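Local atomic coordinates of hypothetical protein SSO2532 (PDB entry 1VPH), a protein that is of unknown function but belongs to the YjbQ (UPF0047) family, forms a trimer and binds a potassium ion. Residues I53-T59 against R137-T143; A60-A64 against L107-F113. All blocks are in the same frame, centred on the assembly; numbering follows the deposited sequence.

Interaction 1 (I53-T59 against R137-T143); sequences IFVAHST and RSERHIT. With PO4 (phosphate ion), chain L.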
loop_
_atom_site.group_PDB
_atom_site.type_symbol
_atom_site.label_atom_id
_atom_site.label_comp_id
_atom_site.label_asym_id
_atom_site.label_seq_id
_atom_site.Cartn_x
_atom_site.Cartn_y
_atom_site.Cartn_z
ATOM N N ILE C 53 9.987 2.594 2.389
ATOM C CA ILE C 53 10.829 1.959 1.393
ATOM C C ILE C 53 10.109 2.099 0.057
ATOM O O ILE C 53 9.003 1.556 -0.108
ATOM C CB ILE C 53 10.981 0.450 1.718
ATOM C CG1 ILE C 53 11.525 0.253 3.132
ATOM C CG2 ILE C 53 11.856 -0.237 0.676
ATOM C CD1 ILE C 53 10.511 -0.263 4.109
ATOM N N PHE C 54 10.718 2.820 -0.871
ATOM C CA PHE C 54 10.031 3.396 -2.055
ATOM C C PHE C 54 10.893 3.238 -3.304
ATOM O O PHE C 54 12.095 3.493 -3.260
ATOM C CB PHE C 54 9.696 4.860 -1.786
ATOM C CG PHE C 54 9.095 5.597 -2.963
ATOM C CD1 PHE C 54 7.712 5.635 -3.181
ATOM C CD2 PHE C 54 9.907 6.261 -3.872
ATOM C CE1 PHE C 54 7.203 6.309 -4.285
ATOM C CE2 PHE C 54 9.363 6.933 -4.989
ATOM C CZ PHE C 54 8.018 6.963 -5.163
ATOM N N VAL C 55 10.270 2.776 -4.392
ATOM C CA VAL C 55 10.936 2.761 -5.711
ATOM C C VAL C 55 10.290 3.793 -6.614
ATOM O O VAL C 55 9.064 3.862 -6.815
ATOM C CB VAL C 55 10.944 1.406 -6.395
ATOM C CG1 VAL C 55 11.655 0.411 -5.563
ATOM C CG2 VAL C 55 9.586 0.926 -6.640
ATOM N N ALA C 56 11.135 4.594 -7.200
ATOM C CA ALA C 56 10.706 5.603 -8.166
ATOM C C ALA C 56 10.689 5.027 -9.589
ATOM O O ALA C 56 11.370 5.552 -10.489
ATOM C CB ALA C 56 11.642 6.793 -8.124
ATOM N N HIS C 57 10.034 3.899 -9.763
ATOM C CA HIS C 57 10.096 3.122 -10.983
ATOM C C HIS C 57 8.670 2.689 -11.220
ATOM O O HIS C 57 7.940 2.444 -10.268
ATOM C CB HIS C 57 10.955 1.864 -10.772
ATOM C CG HIS C 57 12.408 2.111 -10.535
ATOM N ND1 HIS C 57 13.239 2.632 -11.496
ATOM C CD2 HIS C 57 13.196 1.833 -9.464
ATOM C CE1 HIS C 57 14.472 2.690 -11.024
ATOM N NE2 HIS C 57 14.475 2.199 -9.796
ATOM N N SER C 58 8.249 2.607 -12.475
ATOM C CA SER C 58 6.891 2.210 -12.765
ATOM C C SER C 58 6.778 0.727 -13.181
ATOM O O SER C 58 5.643 0.240 -13.394
ATOM C CB SER C 58 6.361 3.136 -13.851
ATOM O OG SER C 58 7.028 2.842 -15.076
ATOM N N THR C 59 7.896 0.001 -13.244
ATOM C CA THR C 59 7.881 -1.418 -13.625
ATOM C C THR C 59 8.583 -2.305 -12.580
ATOM O O THR C 59 8.945 -3.457 -12.829
ATOM C CB THR C 59 8.507 -1.583 -15.018
ATOM O OG1 THR C 59 9.865 -1.200 -14.981
ATOM C CG2 THR C 59 7.739 -0.764 -16.031
ATOM N N ARG C 137 17.695 -4.912 -15.423
ATOM C CA ARG C 137 17.905 -3.470 -15.337
ATOM C C ARG C 137 19.192 -3.305 -14.576
ATOM O O ARG C 137 19.375 -4.007 -13.578
ATOM C CB ARG C 137 16.798 -2.819 -14.516
ATOM C CG ARG C 137 15.405 -2.825 -15.154
ATOM C CD ARG C 137 15.367 -2.267 -16.520
ATOM N NE ARG C 137 13.993 -2.021 -16.928
ATOM C CZ ARG C 137 13.342 -0.876 -16.735
ATOM N NH1 ARG C 137 13.928 0.164 -16.162
ATOM N NH2 ARG C 137 12.088 -0.769 -17.122
ATOM N N SER C 138 20.044 -2.378 -15.032
ATOM C CA SER C 138 21.348 -2.133 -14.410
ATOM C C SER C 138 21.235 -1.394 -13.088
ATOM O O SER C 138 22.042 -1.619 -12.200
ATOM C CB SER C 138 22.291 -1.371 -15.367
ATOM N N GLU C 139 20.251 -0.509 -12.960
ATOM C CA GLU C 139 20.116 0.296 -11.750
ATOM C C GLU C 139 18.651 0.486 -11.367
ATOM O O GLU C 139 17.928 1.335 -11.905
ATOM C CB GLU C 139 20.859 1.651 -11.876
ATOM C CG GLU C 139 20.742 2.566 -10.637
ATOM C CD GLU C 139 21.460 3.919 -10.755
ATOM O OE1 GLU C 139 22.097 4.235 -11.791
ATOM O OE2 GLU C 139 21.382 4.666 -9.759
ATOM N N ARG C 140 18.225 -0.336 -10.431
ATOM C CA ARG C 140 16.974 -0.067 -9.701
ATOM C C ARG C 140 17.344 0.660 -8.432
ATOM O O ARG C 140 18.238 0.204 -7.706
ATOM C CB ARG C 140 16.258 -1.351 -9.352
ATOM C CG ARG C 140 15.722 -2.118 -10.540
ATOM C CD ARG C 140 14.835 -1.241 -11.389
ATOM N NE ARG C 140 13.879 -2.029 -12.177
ATOM C CZ ARG C 140 12.939 -1.494 -12.937
ATOM N NH1 ARG C 140 12.833 -0.186 -13.005
ATOM N NH2 ARG C 140 12.079 -2.299 -13.613
ATOM N N HIS C 141 16.709 1.806 -8.218
ATOM C CA HIS C 141 16.984 2.667 -7.093
ATOM C C HIS C 141 15.817 2.561 -6.101
ATOM O O HIS C 141 14.672 2.846 -6.420
ATOM C CB HIS C 141 17.147 4.082 -7.544
ATOM C CG HIS C 141 17.390 5.042 -6.421
ATOM N ND1 HIS C 141 17.163 6.393 -6.545
ATOM C CD2 HIS C 141 17.803 4.846 -5.149
ATOM C CE1 HIS C 141 17.428 6.991 -5.396
ATOM N NE2 HIS C 141 17.815 6.075 -4.531
ATOM N N ILE C 142 16.147 2.144 -4.884
ATOM C CA ILE C 142 15.204 2.124 -3.781
ATOM C C ILE C 142 15.586 3.238 -2.784
ATOM O O ILE C 142 16.732 3.307 -2.326
ATOM C CB ILE C 142 15.271 0.792 -3.017
ATOM C CG1 ILE C 142 14.981 -0.418 -3.941
ATOM C CG2 ILE C 142 14.261 0.759 -1.862
ATOM C CD1 ILE C 142 15.982 -1.527 -3.836
ATOM N N THR C 143 14.637 4.107 -2.478
ATOM C CA THR C 143 14.826 5.106 -1.438
ATOM C C THR C 143 14.384 4.538 -0.132
ATOM O O THR C 143 13.301 3.937 -0.047
ATOM C CB THR C 143 13.939 6.336 -1.742
ATOM O OG1 THR C 143 14.373 6.859 -3.004
ATOM C CG2 THR C 143 14.060 7.401 -0.669
HETATM P P PO4 L . 10.807 2.470 -14.837
HETATM O O1 PO4 L . 11.268 2.063 -16.178
HETATM O O2 PO4 L . 9.664 3.481 -14.922
HETATM O O3 PO4 L . 11.888 3.234 -14.102
HETATM O O4 PO4 L . 10.569 1.283 -13.939
HETATM O O HOH W 1 13.796 5.778 -5.481
#
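A phosphate ion, probably from the crystallisation liquor, sits where the two strands part and is held by donors of both segments. Ser-58 donates to phosphate O2 through N (3.0 Å) and OG (2.7 Å), and His-57 ND1 to phosphate O3 (3.0 Å); Arg-140 NH1 reaches phosphate O4 (2.9 Å) and Arg-137 NH2 phosphate O1 (3.1 Å). Thr-59 OG1 donates to phosphate O4 (2.8 Å) while accepting from Arg-140 NH2 (2.8 Å). His-57 also bridges the opened strands: its NE2 accepts a hydrogen bond from His-141 N (2.8 Å), while Arg-140 CD lies over its ring face, 3.9 Å from the centroid, a CH-pi contact. Further along, the strands pair antiparallel through Phe-54 N to Thr-143 O (2.9 Å) and Thr-143 N to Phe-54 O (2.7 Å). Arg-140 is salt-bridged to Glu-132 and Arg-137 to Asp-134. With the side chain of Thr-59 about 5 Å from the potassium ion, this basic, hydroxyl-lined pocket is consistent with an anion-binding site beside the metal.

Interaction 2 (A60-A64 against L107-F113); sequences AAIVA and LGAERVF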
loop_
_atom_site.group_PDB
_atom_site.type_symbol
_atom_site.label_atom_id
_atom_site.label_comp_id
_atom_site.label_asym_id
_atom_site.label_seq_id
_atom_site.Cartn_x
_atom_site.Cartn_y
_atom_site.Cartn_z
ATOM N N ALA C 60 8.734 -1.735 -11.397
ATOM C CA ALA C 60 9.146 -2.438 -10.220
ATOM C C ALA C 60 8.256 -2.061 -9.032
ATOM O O ALA C 60 7.478 -1.082 -9.069
ATOM C CB ALA C 60 10.618 -2.158 -9.909
ATOM N N ALA C 61 8.334 -2.872 -7.979
ATOM C CA ALA C 61 7.515 -2.649 -6.797
ATOM C C ALA C 61 8.280 -3.038 -5.540
ATOM O O ALA C 61 9.372 -3.599 -5.612
ATOM C CB ALA C 61 6.181 -3.436 -6.880
ATOM N N ILE C 62 7.670 -2.755 -4.384
ATOM C CA ILE C 62 8.226 -3.159 -3.066
ATOM C C ILE C 62 7.178 -3.964 -2.375
ATOM O O ILE C 62 6.030 -3.516 -2.328
ATOM C CB ILE C 62 8.574 -1.939 -2.201
ATOM C CG1 ILE C 62 9.748 -1.119 -2.834
ATOM C CG2 ILE C 62 8.958 -2.365 -0.784
ATOM C CD1 ILE C 62 11.134 -1.900 -2.898
ATOM N N VAL C 63 7.527 -5.187 -1.914
ATOM C CA VAL C 63 6.597 -6.013 -1.142
ATOM C C VAL C 63 7.265 -6.543 0.104
ATOM O O VAL C 63 8.465 -6.451 0.259
ATOM C CB VAL C 63 5.963 -7.199 -1.959
ATOM C CG1 VAL C 63 5.188 -6.663 -3.120
ATOM C CG2 VAL C 63 7.021 -8.222 -2.382
ATOM N N ALA C 64 6.499 -7.176 0.976
ATOM C CA ALA C 64 7.094 -7.831 2.124
ATOM C C ALA C 64 6.466 -9.207 2.356
ATOM O O ALA C 64 5.224 -9.383 2.320
ATOM C CB ALA C 64 6.968 -6.944 3.338
ATOM N N LEU C 107 0.790 -3.723 -7.056
ATOM C CA LEU C 107 1.603 -4.105 -5.891
ATOM C C LEU C 107 1.925 -2.886 -5.070
ATOM O O LEU C 107 2.046 -2.975 -3.859
ATOM C CB LEU C 107 2.866 -4.772 -6.335
ATOM C CG LEU C 107 2.612 -6.198 -6.890
ATOM C CD1 LEU C 107 3.820 -6.791 -7.580
ATOM C CD2 LEU C 107 2.100 -7.094 -5.756
ATOM N N GLY C 108 2.183 -1.798 -5.761
ATOM C CA GLY C 108 2.572 -0.543 -5.136
ATOM C C GLY C 108 4.098 -0.314 -5.158
ATOM O O GLY C 108 4.902 -1.240 -5.006
ATOM N N ALA C 109 4.473 0.956 -5.243
ATOM C CA ALA C 109 5.884 1.368 -5.217
ATOM C C ALA C 109 6.507 1.398 -3.844
ATOM O O ALA C 109 7.747 1.575 -3.742
ATOM C CB ALA C 109 5.980 2.747 -5.763
ATOM N N GLU C 110 5.680 1.320 -2.791
ATOM C CA GLU C 110 6.194 1.547 -1.413
ATOM C C GLU C 110 5.610 0.652 -0.378
ATOM O O GLU C 110 4.490 0.158 -0.551
ATOM C CB GLU C 110 6.008 2.984 -0.975
ATOM C CG GLU C 110 4.682 3.375 -0.324
ATOM C CD GLU C 110 3.589 3.791 -1.326
ATOM O OE1 GLU C 110 3.922 4.136 -2.483
ATOM O OE2 GLU C 110 2.389 3.795 -0.929
ATOM N N ARG C 111 6.374 0.444 0.691
ATOM C CA ARG C 111 5.849 -0.132 1.873
ATOM C C ARG C 111 6.327 0.728 3.046
ATOM O O ARG C 111 7.363 1.357 2.987
ATOM C CB ARG C 111 6.291 -1.582 2.009
ATOM C CG ARG C 111 5.660 -2.583 1.086
ATOM C CD ARG C 111 4.138 -2.664 1.255
ATOM N NE ARG C 111 3.618 -3.709 0.388
ATOM C CZ ARG C 111 3.203 -3.555 -0.857
ATOM N NH1 ARG C 111 3.218 -2.375 -1.442
ATOM N NH2 ARG C 111 2.736 -4.615 -1.522
ATOM N N VAL C 112 5.520 0.776 4.076
ATOM C CA VAL C 112 5.815 1.604 5.275
ATOM C C VAL C 112 5.845 0.670 6.487
ATOM O O VAL C 112 4.915 -0.154 6.674
ATOM C CB VAL C 112 4.813 2.694 5.484
ATOM C CG1 VAL C 112 5.145 3.514 6.729
ATOM C CG2 VAL C 112 4.752 3.570 4.251
ATOM N N PHE C 113 6.938 0.722 7.240
ATOM C CA PHE C 113 7.106 -0.112 8.436
ATOM C C PHE C 113 7.203 0.797 9.686
ATOM O O PHE C 113 7.684 1.931 9.591
ATOM C CB PHE C 113 8.379 -0.960 8.372
ATOM C CG PHE C 113 8.279 -2.174 7.502
ATOM C CD1 PHE C 113 8.242 -2.044 6.146
ATOM C CD2 PHE C 113 8.228 -3.445 8.072
ATOM C CE1 PHE C 113 8.118 -3.147 5.343
ATOM C CE2 PHE C 113 8.115 -4.559 7.283
ATOM C CZ PHE C 113 8.075 -4.411 5.906
HETATM O O HOH W 2 3.492 -6.791 0.558
#
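Ala-61, Ile-62 and Val-63 form the apolar centre against the turn that leads from helix 98-107 into strand 110-116. Ala-61 CB packs on Leu-107 CB at 3.6 Å, and Val-63 CG1 meets Leu-107 CD2 at 4.1 Å. Ile-62 lays its CG2 3.8 Å from CG of Arg-111, so the aliphatic part of the arginine extends the greasy patch. Toward the far end, Ala-64 CB touches the edge of the Phe-113 ring, 3.8 Å from CZ.

Although the two short strands run within 30° of parallel, they make no ladder: one direct backbone bond joins the segments, Ile-62 N to Gly-108 O (3.2 Å). Gly-108, the first residue past the helix, has a positive phi of 99°, and a CB there would jam against the preceding carbonyl oxygen. Arg-111 then folds back over this turn. Its NH1 and NH2 both donate to Leu-107 O, at 2.8 and 2.9 Å, and NH1 also to Glu-110 O at 3.0 Å, so one guanidinium bonds the last carbonyl of the helix and the start of the strand. A water accepts hydrogen bonds from Arg-111 NE and Ala-64 N, each at 3.1 Å, linking the segments at the polar edge.

Glu-110 OE2 accepts a hydrogen bond from Val-112 N of the second subunit, and Phe-113 meets Phe-54 of the third, which puts strand 110-116 at the trimer interface. Within the chain, strand 127-132 pairs with 60-65 and strand 49-55 with 110-116, so the contact joins two different sheets where helix 98-107 ends.

In the fold
From the N terminus, the chain runs through strand 49-55 into residues 53-59, the first side of interaction 1, and straight on into 60-64, the first side of interaction 2. Helices 69-83 and 98-107 follow before 107-113 returns to close interaction 2. Only after strand 127-132 does 137-143 close interaction 1, so the smaller loop lies wholly within the larger. Strand 49-55 is the common element: 137-148 flanks it in the five-stranded sheet and 110-116 flanks it on the other side, with Val-55 N 2.9 Å from Ala-109 O and Ile-53 N 3.0 Å from Arg-111 O. Interaction 2 then ties that sheet to strand 60-65 of the three-stranded one.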